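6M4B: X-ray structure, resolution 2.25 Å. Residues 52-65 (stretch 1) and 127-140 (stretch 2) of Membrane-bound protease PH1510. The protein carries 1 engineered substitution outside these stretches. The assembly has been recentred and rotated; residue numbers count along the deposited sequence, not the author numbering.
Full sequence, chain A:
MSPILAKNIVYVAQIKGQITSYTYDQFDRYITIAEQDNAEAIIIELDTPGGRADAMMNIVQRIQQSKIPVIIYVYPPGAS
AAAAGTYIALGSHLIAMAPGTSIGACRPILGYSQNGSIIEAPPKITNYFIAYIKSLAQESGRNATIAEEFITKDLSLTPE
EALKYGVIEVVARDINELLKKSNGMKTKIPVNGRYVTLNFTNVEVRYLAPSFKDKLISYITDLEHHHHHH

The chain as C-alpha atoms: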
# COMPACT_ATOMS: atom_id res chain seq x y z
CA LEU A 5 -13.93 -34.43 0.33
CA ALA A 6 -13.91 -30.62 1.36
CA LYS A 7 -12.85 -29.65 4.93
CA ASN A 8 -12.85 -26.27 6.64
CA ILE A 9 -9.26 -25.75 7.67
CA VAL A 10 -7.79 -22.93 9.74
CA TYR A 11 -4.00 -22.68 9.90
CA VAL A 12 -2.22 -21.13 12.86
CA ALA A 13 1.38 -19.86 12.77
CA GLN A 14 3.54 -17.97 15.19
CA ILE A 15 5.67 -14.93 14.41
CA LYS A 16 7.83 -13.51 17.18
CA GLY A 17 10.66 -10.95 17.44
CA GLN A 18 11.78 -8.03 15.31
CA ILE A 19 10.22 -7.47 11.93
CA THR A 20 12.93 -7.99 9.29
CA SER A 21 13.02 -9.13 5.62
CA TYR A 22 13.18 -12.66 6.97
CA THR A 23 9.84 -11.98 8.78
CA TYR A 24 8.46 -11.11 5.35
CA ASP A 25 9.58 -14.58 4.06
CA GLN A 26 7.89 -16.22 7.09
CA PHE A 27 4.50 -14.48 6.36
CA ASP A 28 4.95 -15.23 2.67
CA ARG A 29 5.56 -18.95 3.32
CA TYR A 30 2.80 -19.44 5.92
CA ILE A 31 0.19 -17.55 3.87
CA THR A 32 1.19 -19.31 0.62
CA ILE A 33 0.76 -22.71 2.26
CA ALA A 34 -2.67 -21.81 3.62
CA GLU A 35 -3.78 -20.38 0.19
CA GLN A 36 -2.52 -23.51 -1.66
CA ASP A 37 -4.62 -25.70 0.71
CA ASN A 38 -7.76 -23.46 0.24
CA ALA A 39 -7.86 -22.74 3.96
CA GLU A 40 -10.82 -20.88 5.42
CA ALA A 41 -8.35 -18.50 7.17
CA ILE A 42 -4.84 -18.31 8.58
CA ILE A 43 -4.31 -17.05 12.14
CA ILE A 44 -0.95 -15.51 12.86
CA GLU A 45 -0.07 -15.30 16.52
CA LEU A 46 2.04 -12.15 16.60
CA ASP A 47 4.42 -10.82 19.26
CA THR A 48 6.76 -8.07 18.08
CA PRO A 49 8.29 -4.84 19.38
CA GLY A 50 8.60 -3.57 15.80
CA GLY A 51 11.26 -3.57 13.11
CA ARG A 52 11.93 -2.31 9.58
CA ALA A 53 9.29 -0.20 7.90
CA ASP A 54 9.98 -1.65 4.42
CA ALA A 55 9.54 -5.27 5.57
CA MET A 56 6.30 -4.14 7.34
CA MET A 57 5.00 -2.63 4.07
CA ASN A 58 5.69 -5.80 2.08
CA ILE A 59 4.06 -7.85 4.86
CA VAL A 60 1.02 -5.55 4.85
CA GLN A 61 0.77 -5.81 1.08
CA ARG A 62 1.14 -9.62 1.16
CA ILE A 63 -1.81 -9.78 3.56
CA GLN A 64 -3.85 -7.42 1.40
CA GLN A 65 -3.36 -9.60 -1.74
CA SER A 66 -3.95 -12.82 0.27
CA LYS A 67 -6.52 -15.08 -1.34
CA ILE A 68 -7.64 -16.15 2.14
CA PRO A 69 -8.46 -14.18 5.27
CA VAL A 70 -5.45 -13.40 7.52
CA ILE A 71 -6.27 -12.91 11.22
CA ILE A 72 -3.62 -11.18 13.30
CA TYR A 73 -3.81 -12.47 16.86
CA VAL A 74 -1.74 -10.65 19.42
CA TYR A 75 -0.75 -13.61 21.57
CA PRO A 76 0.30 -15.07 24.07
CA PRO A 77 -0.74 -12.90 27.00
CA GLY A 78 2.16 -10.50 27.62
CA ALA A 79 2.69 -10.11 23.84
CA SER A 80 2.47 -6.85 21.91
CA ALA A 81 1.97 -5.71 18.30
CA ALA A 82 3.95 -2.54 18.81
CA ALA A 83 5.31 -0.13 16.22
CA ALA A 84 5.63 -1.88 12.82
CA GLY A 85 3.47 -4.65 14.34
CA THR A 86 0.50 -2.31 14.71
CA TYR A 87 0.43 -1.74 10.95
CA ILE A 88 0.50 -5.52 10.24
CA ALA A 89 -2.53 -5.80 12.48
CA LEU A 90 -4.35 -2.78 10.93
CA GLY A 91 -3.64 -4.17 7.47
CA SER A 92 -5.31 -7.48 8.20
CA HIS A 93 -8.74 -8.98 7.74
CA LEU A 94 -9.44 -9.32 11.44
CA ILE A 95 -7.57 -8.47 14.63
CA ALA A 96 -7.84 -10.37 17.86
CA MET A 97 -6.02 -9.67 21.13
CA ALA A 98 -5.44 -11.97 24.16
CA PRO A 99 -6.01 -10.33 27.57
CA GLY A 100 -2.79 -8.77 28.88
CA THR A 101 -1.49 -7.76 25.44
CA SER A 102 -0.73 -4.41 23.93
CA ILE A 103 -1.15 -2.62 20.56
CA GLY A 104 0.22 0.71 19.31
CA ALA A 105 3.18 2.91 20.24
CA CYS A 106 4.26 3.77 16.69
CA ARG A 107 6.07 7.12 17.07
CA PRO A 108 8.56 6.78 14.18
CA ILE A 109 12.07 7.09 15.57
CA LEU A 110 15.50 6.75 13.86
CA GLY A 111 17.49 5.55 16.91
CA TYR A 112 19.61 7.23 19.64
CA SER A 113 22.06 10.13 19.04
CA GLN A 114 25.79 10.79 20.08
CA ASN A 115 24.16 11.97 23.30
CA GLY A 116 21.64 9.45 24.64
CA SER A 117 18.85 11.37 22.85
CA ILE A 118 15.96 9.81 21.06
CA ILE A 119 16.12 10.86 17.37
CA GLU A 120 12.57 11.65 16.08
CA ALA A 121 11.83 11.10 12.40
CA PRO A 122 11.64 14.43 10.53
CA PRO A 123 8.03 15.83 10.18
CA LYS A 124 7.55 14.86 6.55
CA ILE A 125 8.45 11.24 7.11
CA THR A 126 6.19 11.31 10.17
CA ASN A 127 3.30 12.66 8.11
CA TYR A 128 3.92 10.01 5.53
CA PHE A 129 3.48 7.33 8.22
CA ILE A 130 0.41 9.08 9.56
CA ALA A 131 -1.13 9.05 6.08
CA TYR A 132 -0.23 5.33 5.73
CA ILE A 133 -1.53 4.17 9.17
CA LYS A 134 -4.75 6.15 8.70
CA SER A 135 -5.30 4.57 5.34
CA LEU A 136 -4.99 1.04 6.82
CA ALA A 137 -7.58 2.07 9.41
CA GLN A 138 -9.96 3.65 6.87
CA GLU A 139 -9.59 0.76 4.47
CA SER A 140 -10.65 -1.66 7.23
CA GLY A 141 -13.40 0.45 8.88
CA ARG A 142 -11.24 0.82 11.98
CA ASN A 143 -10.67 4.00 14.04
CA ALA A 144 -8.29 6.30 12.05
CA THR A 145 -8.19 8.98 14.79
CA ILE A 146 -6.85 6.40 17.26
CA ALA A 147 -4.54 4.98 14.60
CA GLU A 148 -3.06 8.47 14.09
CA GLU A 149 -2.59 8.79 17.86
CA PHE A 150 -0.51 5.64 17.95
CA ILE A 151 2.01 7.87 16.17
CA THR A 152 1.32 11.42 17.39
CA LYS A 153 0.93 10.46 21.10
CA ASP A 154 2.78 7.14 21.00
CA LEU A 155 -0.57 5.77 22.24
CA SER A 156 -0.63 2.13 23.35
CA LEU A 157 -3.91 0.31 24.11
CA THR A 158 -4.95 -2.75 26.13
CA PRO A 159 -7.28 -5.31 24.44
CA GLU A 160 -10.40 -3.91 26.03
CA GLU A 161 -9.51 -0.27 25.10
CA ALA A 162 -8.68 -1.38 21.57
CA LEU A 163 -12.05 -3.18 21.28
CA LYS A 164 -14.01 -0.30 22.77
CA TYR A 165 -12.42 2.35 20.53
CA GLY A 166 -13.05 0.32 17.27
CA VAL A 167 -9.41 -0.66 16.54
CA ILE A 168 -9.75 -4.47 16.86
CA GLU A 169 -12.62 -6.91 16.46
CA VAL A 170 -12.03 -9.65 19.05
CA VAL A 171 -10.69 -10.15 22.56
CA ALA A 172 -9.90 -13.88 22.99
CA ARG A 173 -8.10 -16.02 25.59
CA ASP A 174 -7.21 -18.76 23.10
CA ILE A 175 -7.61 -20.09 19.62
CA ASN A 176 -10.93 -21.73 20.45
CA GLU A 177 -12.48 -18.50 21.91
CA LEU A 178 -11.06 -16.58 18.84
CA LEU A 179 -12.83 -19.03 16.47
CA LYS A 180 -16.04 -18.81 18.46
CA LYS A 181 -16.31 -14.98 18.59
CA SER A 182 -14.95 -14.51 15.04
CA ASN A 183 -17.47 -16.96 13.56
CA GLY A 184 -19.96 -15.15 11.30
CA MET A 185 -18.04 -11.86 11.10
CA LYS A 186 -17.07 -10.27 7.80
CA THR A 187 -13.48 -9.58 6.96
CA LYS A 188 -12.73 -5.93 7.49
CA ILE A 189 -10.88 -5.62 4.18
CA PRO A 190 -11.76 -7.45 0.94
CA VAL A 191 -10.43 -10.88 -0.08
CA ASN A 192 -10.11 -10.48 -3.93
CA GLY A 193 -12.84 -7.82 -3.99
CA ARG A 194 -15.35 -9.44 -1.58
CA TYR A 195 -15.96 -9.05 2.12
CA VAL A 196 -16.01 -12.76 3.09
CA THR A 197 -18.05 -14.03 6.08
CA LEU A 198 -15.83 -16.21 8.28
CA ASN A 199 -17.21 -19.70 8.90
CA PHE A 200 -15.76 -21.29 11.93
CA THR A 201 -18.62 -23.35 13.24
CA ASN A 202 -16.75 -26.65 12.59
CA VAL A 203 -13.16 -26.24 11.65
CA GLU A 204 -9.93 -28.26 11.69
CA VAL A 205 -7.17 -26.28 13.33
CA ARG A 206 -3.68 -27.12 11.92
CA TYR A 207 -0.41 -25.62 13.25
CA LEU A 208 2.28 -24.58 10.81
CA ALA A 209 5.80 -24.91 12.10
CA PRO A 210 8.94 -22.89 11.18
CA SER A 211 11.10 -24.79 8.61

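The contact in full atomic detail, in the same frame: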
# COMPACT_ATOMS: atom_id res chain seq x y z
N ARG A 52 11.71 -3.13 10.78
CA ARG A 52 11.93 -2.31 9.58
C ARG A 52 10.63 -1.99 8.87
O ARG A 52 9.83 -2.90 8.55
CB ARG A 52 12.84 -3.03 8.58
CG ARG A 52 14.11 -3.56 9.20
CD ARG A 52 15.34 -2.86 8.66
NE ARG A 52 16.46 -3.34 9.46
CZ ARG A 52 17.56 -2.66 9.78
NH1 ARG A 52 18.46 -3.24 10.57
NH2 ARG A 52 17.77 -1.43 9.32
N ALA A 53 10.45 -0.71 8.57
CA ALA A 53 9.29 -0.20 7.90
C ALA A 53 9.05 -0.83 6.52
O ALA A 53 7.91 -1.16 6.19
CB ALA A 53 9.39 1.31 7.80
N ASP A 54 10.11 -1.04 5.75
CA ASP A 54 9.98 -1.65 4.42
C ASP A 54 9.47 -3.12 4.45
O ASP A 54 8.61 -3.51 3.62
CB ASP A 54 11.28 -1.49 3.55
CG ASP A 54 12.59 -1.94 4.27
OD1 ASP A 54 12.58 -2.89 5.08
OD2 ASP A 54 13.66 -1.34 4.05
N ALA A 55 9.99 -3.91 5.39
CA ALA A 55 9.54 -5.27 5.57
C ALA A 55 8.05 -5.24 6.01
O ALA A 55 7.27 -5.99 5.46
CB ALA A 55 10.40 -6.01 6.57
N MET A 56 7.70 -4.34 6.94
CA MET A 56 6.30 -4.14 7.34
C MET A 56 5.38 -3.87 6.15
O MET A 56 4.36 -4.52 6.01
CB MET A 56 6.21 -3.04 8.38
CG MET A 56 4.82 -2.59 8.75
SD MET A 56 4.16 -1.30 7.66
CE MET A 56 5.06 0.08 8.36
N MET A 57 5.80 -2.98 5.24
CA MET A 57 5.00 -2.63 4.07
C MET A 57 4.80 -3.79 3.13
O MET A 57 3.70 -3.97 2.68
CB MET A 57 5.54 -1.38 3.34
CG MET A 57 5.18 -0.10 4.10
SD MET A 57 5.76 1.34 3.25
CE MET A 57 6.05 2.48 4.56
N ASN A 58 5.84 -4.59 2.89
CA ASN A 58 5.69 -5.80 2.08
C ASN A 58 4.84 -6.85 2.78
O ASN A 58 4.03 -7.51 2.12
CB ASN A 58 7.05 -6.43 1.71
CG ASN A 58 7.96 -5.48 0.92
OD1 ASN A 58 7.50 -4.75 0.04
ND2 ASN A 58 9.24 -5.49 1.24
N ILE A 59 4.95 -6.94 4.13
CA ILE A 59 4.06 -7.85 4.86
C ILE A 59 2.62 -7.36 4.72
O ILE A 59 1.73 -8.12 4.33
CB ILE A 59 4.43 -7.97 6.33
CG1 ILE A 59 5.80 -8.64 6.45
CG2 ILE A 59 3.35 -8.78 7.08
CD1 ILE A 59 6.37 -8.63 7.87
N VAL A 60 2.39 -6.09 5.00
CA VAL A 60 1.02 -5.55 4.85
C VAL A 60 0.45 -5.85 3.46
O VAL A 60 -0.70 -6.28 3.32
CB VAL A 60 0.97 -4.04 5.13
CG1 VAL A 60 -0.32 -3.44 4.62
CG2 VAL A 60 1.13 -3.79 6.62
N GLN A 61 1.25 -5.61 2.44
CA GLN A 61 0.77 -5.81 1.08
C GLN A 61 0.56 -7.31 0.76
O GLN A 61 -0.32 -7.66 -0.00
CB GLN A 61 1.70 -5.16 0.04
CG GLN A 61 0.91 -4.39 -1.04
CD GLN A 61 1.20 -4.85 -2.42
OE1 GLN A 61 1.72 -5.94 -2.62
NE2 GLN A 61 0.82 -4.04 -3.39
N ARG A 62 1.37 -8.17 1.33
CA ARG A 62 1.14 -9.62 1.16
C ARG A 62 -0.22 -10.04 1.75
O ARG A 62 -0.98 -10.76 1.11
CB ARG A 62 2.26 -10.41 1.81
CG ARG A 62 2.19 -11.90 1.62
CD ARG A 62 2.27 -12.25 0.16
NE ARG A 62 2.13 -13.68 -0.04
CZ ARG A 62 1.01 -14.33 -0.34
NH1 ARG A 62 -0.17 -13.71 -0.46
NH2 ARG A 62 1.08 -15.65 -0.53
N ILE A 63 -0.52 -9.54 2.94
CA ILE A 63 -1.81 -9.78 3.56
C ILE A 63 -2.94 -9.22 2.70
O ILE A 63 -3.94 -9.91 2.45
CB ILE A 63 -1.84 -9.22 4.97
CG1 ILE A 63 -0.89 -10.05 5.84
CG2 ILE A 63 -3.25 -9.20 5.55
CD1 ILE A 63 -0.53 -9.42 7.14
N GLN A 64 -2.78 -8.02 2.17
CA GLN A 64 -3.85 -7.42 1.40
C GLN A 64 -4.18 -8.19 0.12
O GLN A 64 -5.31 -8.14 -0.31
CB GLN A 64 -3.53 -5.96 1.06
CG GLN A 64 -3.67 -5.01 2.25
CD GLN A 64 -3.26 -3.58 1.88
OE1 GLN A 64 -2.37 -3.37 1.04
NE2 GLN A 64 -3.90 -2.59 2.50
N GLN A 65 -3.18 -8.80 -0.51
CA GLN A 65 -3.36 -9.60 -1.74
C GLN A 65 -3.69 -11.07 -1.41
O GLN A 65 -3.85 -11.85 -2.31
CB GLN A 65 -2.09 -9.60 -2.62
CG GLN A 65 -1.49 -8.24 -3.04
CD GLN A 65 -2.33 -7.49 -4.06
OE1 GLN A 65 -3.51 -7.22 -3.85
NE2 GLN A 65 -1.71 -7.13 -5.17
N ASN A 127 4.60 12.46 8.74
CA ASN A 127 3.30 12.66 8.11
C ASN A 127 3.01 11.58 7.10
O ASN A 127 1.87 11.23 6.92
CB ASN A 127 3.15 14.04 7.47
CG ASN A 127 3.05 15.16 8.50
OD1 ASN A 127 2.62 14.99 9.63
ND2 ASN A 127 3.51 16.33 8.10
N TYR A 128 4.04 11.11 6.43
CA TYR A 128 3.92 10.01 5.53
C TYR A 128 3.35 8.74 6.24
O TYR A 128 2.44 8.09 5.74
CB TYR A 128 5.27 9.74 4.90
CG TYR A 128 5.26 8.55 4.01
CD1 TYR A 128 5.48 7.27 4.55
CD2 TYR A 128 5.03 8.66 2.67
CE1 TYR A 128 5.42 6.15 3.75
CE2 TYR A 128 4.98 7.53 1.84
CZ TYR A 128 5.16 6.29 2.38
OH TYR A 128 5.18 5.18 1.57
N PHE A 129 3.90 8.45 7.41
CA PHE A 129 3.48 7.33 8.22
C PHE A 129 2.10 7.51 8.78
O PHE A 129 1.32 6.55 8.79
CB PHE A 129 4.51 6.97 9.31
CG PHE A 129 5.62 6.12 8.78
CD1 PHE A 129 5.34 4.81 8.38
CD2 PHE A 129 6.87 6.65 8.49
CE1 PHE A 129 6.33 4.02 7.79
CE2 PHE A 129 7.86 5.87 7.89
CZ PHE A 129 7.59 4.56 7.55
N ILE A 130 1.77 8.74 9.14
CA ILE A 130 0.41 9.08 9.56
C ILE A 130 -0.56 8.84 8.40
O ILE A 130 -1.58 8.18 8.60
CB ILE A 130 0.29 10.52 10.05
CG1 ILE A 130 1.06 10.69 11.38
CG2 ILE A 130 -1.15 10.92 10.25
CD1 ILE A 130 1.22 12.13 11.86
N ALA A 131 -0.25 9.32 7.20
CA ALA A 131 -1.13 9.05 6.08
C ALA A 131 -1.27 7.53 5.86
O ALA A 131 -2.38 7.05 5.61
CB ALA A 131 -0.64 9.73 4.82
N TYR A 132 -0.17 6.77 5.98
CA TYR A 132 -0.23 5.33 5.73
C TYR A 132 -1.07 4.56 6.80
O TYR A 132 -1.99 3.80 6.45
CB TYR A 132 1.14 4.77 5.65
CG TYR A 132 1.22 3.33 5.33
CD1 TYR A 132 0.84 2.85 4.09
CD2 TYR A 132 1.74 2.42 6.25
CE1 TYR A 132 0.91 1.52 3.76
CE2 TYR A 132 1.87 1.08 5.92
CZ TYR A 132 1.44 0.62 4.72
OH TYR A 132 1.57 -0.70 4.42
N ILE A 133 -0.83 4.85 8.07
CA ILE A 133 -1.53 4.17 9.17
C ILE A 133 -3.03 4.50 9.17
O ILE A 133 -3.87 3.61 9.34
CB ILE A 133 -0.90 4.42 10.54
CG1 ILE A 133 -1.17 3.22 11.46
CG2 ILE A 133 -1.36 5.74 11.18
CD1 ILE A 133 -0.51 3.31 12.80
N LYS A 134 -3.37 5.74 8.82
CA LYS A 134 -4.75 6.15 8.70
C LYS A 134 -5.47 5.47 7.54
O LYS A 134 -6.64 5.11 7.66
CB LYS A 134 -4.87 7.65 8.58
CG LYS A 134 -4.71 8.38 9.90
CD LYS A 134 -4.75 9.89 9.74
CE LYS A 134 -6.12 10.43 9.34
NZ LYS A 134 -6.68 11.33 10.37
N SER A 135 -4.76 5.25 6.46
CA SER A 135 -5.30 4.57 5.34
C SER A 135 -5.61 3.10 5.68
O SER A 135 -6.63 2.63 5.25
CB SER A 135 -4.35 4.64 4.15
OG SER A 135 -3.22 3.79 4.25
N LEU A 136 -4.72 2.40 6.41
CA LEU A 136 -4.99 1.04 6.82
C LEU A 136 -6.24 0.99 7.72
O LEU A 136 -7.11 0.16 7.50
CB LEU A 136 -3.78 0.40 7.51
CG LEU A 136 -2.46 0.36 6.72
CD1 LEU A 136 -1.43 -0.33 7.56
CD2 LEU A 136 -2.68 -0.36 5.40
N ALA A 137 -6.38 1.96 8.63
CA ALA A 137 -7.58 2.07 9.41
C ALA A 137 -8.84 2.33 8.58
O ALA A 137 -9.84 1.64 8.76
CB ALA A 137 -7.43 3.14 10.50
N GLN A 138 -8.79 3.30 7.67
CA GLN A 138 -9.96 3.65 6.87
C GLN A 138 -10.33 2.53 5.94
O GLN A 138 -11.49 2.27 5.75
CB GLN A 138 -9.76 4.94 6.04
CG GLN A 138 -9.33 6.12 6.87
CD GLN A 138 -10.47 7.00 7.26
OE1 GLN A 138 -11.65 6.59 7.21
NE2 GLN A 138 -10.14 8.25 7.68
N GLU A 139 -9.34 1.88 5.35
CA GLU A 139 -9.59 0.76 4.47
C GLU A 139 -10.32 -0.40 5.18
O GLU A 139 -11.05 -1.14 4.55
CB GLU A 139 -8.27 0.23 3.89
CG GLU A 139 -7.74 1.12 2.78
CD GLU A 139 -6.25 0.94 2.50
OE1 GLU A 139 -5.63 -0.02 3.04
OE2 GLU A 139 -5.70 1.79 1.75
N SER A 140 -10.05 -0.59 6.47
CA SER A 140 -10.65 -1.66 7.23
C SER A 140 -11.79 -1.23 8.16
O SER A 140 -12.21 -2.02 9.01
CB SER A 140 -9.54 -2.32 8.05
OG SER A 140 -8.93 -1.42 8.94

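Two helices, 53-64 and 127-139, lie side by side and run in nearly the same direction. Their N-to-C directions differ by 19°. Their axes come no closer than 13.3 Å, so the backbones stand well apart. Side chains, many of them long, fill the space between them. The contact buries 376 Å², both sides summed.

The register follows the helix repeat. Ala-53 lies level with Phe-129, Met-57 with Tyr-132, and Val-60 with Leu-136. The contacting residues of the first helix are Ala-53, Met-56, Met-57, Val-60 and Gln-64. Ala-53, Met-57, Val-60 and Gln-64 are spaced by three or four, and Met-56 sits beside Met-57; together they line one side. Those of the second are Tyr-128, Phe-129, Tyr-132, Leu-136 and Glu-139.

At the N-terminal end, a small residue meets a large one. Ala-53 points toward the second helix but reaches only as far as its methyl. Phe-129 supplies the rest of the span. Its CA-to-CB bond points sideways, yet the ring end comes nearer, and Phe-129 CZ lies 3.7 Å from Ala-53 CB.

Met-57 is the main filler, with the largest area covered by the other stretch. It too starts out sideways, and its end then comes nearer. Its terminal methyl touches two rings: Met-57 CE is 3.8 Å from Tyr-128 CE1 and 3.6 Å from Phe-129 CE1. The Tyr-128 ring meets this methyl with its edge. A long, unbranched methionine suits this place: its CA-to-CB bond points sideways, yet its end can reach across to the rings.

Tyr-132 is the bump on the second helix. With chi1 at t, it points toward the first helix and places its ring end among Met-56, Met-57 and Val-60. Met-56 SD lies at the ring edge, 3.7 Å from Tyr-132 CE2. Met-57 SD lies 4.8 Å from the Tyr-132 ring centroid, 17° off the ring normal. The two sulfurs thus approach one ring from different directions. The hydroxyl end reaches deepest: Tyr-132 OH is 3.7 Å from Met-57 CG and 3.3 Å from Val-60 CG1. It makes no clear hydrogen bond to the first stretch, so its contact there is one of packing.

Met-56 also touches Phe-129: Met-56 CE is 4.2 Å from Phe-129 CE1, at the ring edge.

Further along, the aromatic side chains give way to aliphatic ones. Val-60 and Leu-136 each point toward the other helix, and Val-60 CG1 lies 4.0 Å from Leu-136 CD2. Both are buried. The branched valine has a methyl that serves both Tyr-132 and Leu-136.

The C-terminal end is more polar. The CA-to-CB bond of Gln-64 points toward the second helix, and Gln-64 NE2 lies 3.9 Å from Leu-136 CD2. The same Gln-64 NE2 is 3.1 Å from Glu-139 OE1, a close polar approach. A long amide side chain suits this place, since it spans the gap past the leucine and brings a polar group up to the carboxylate.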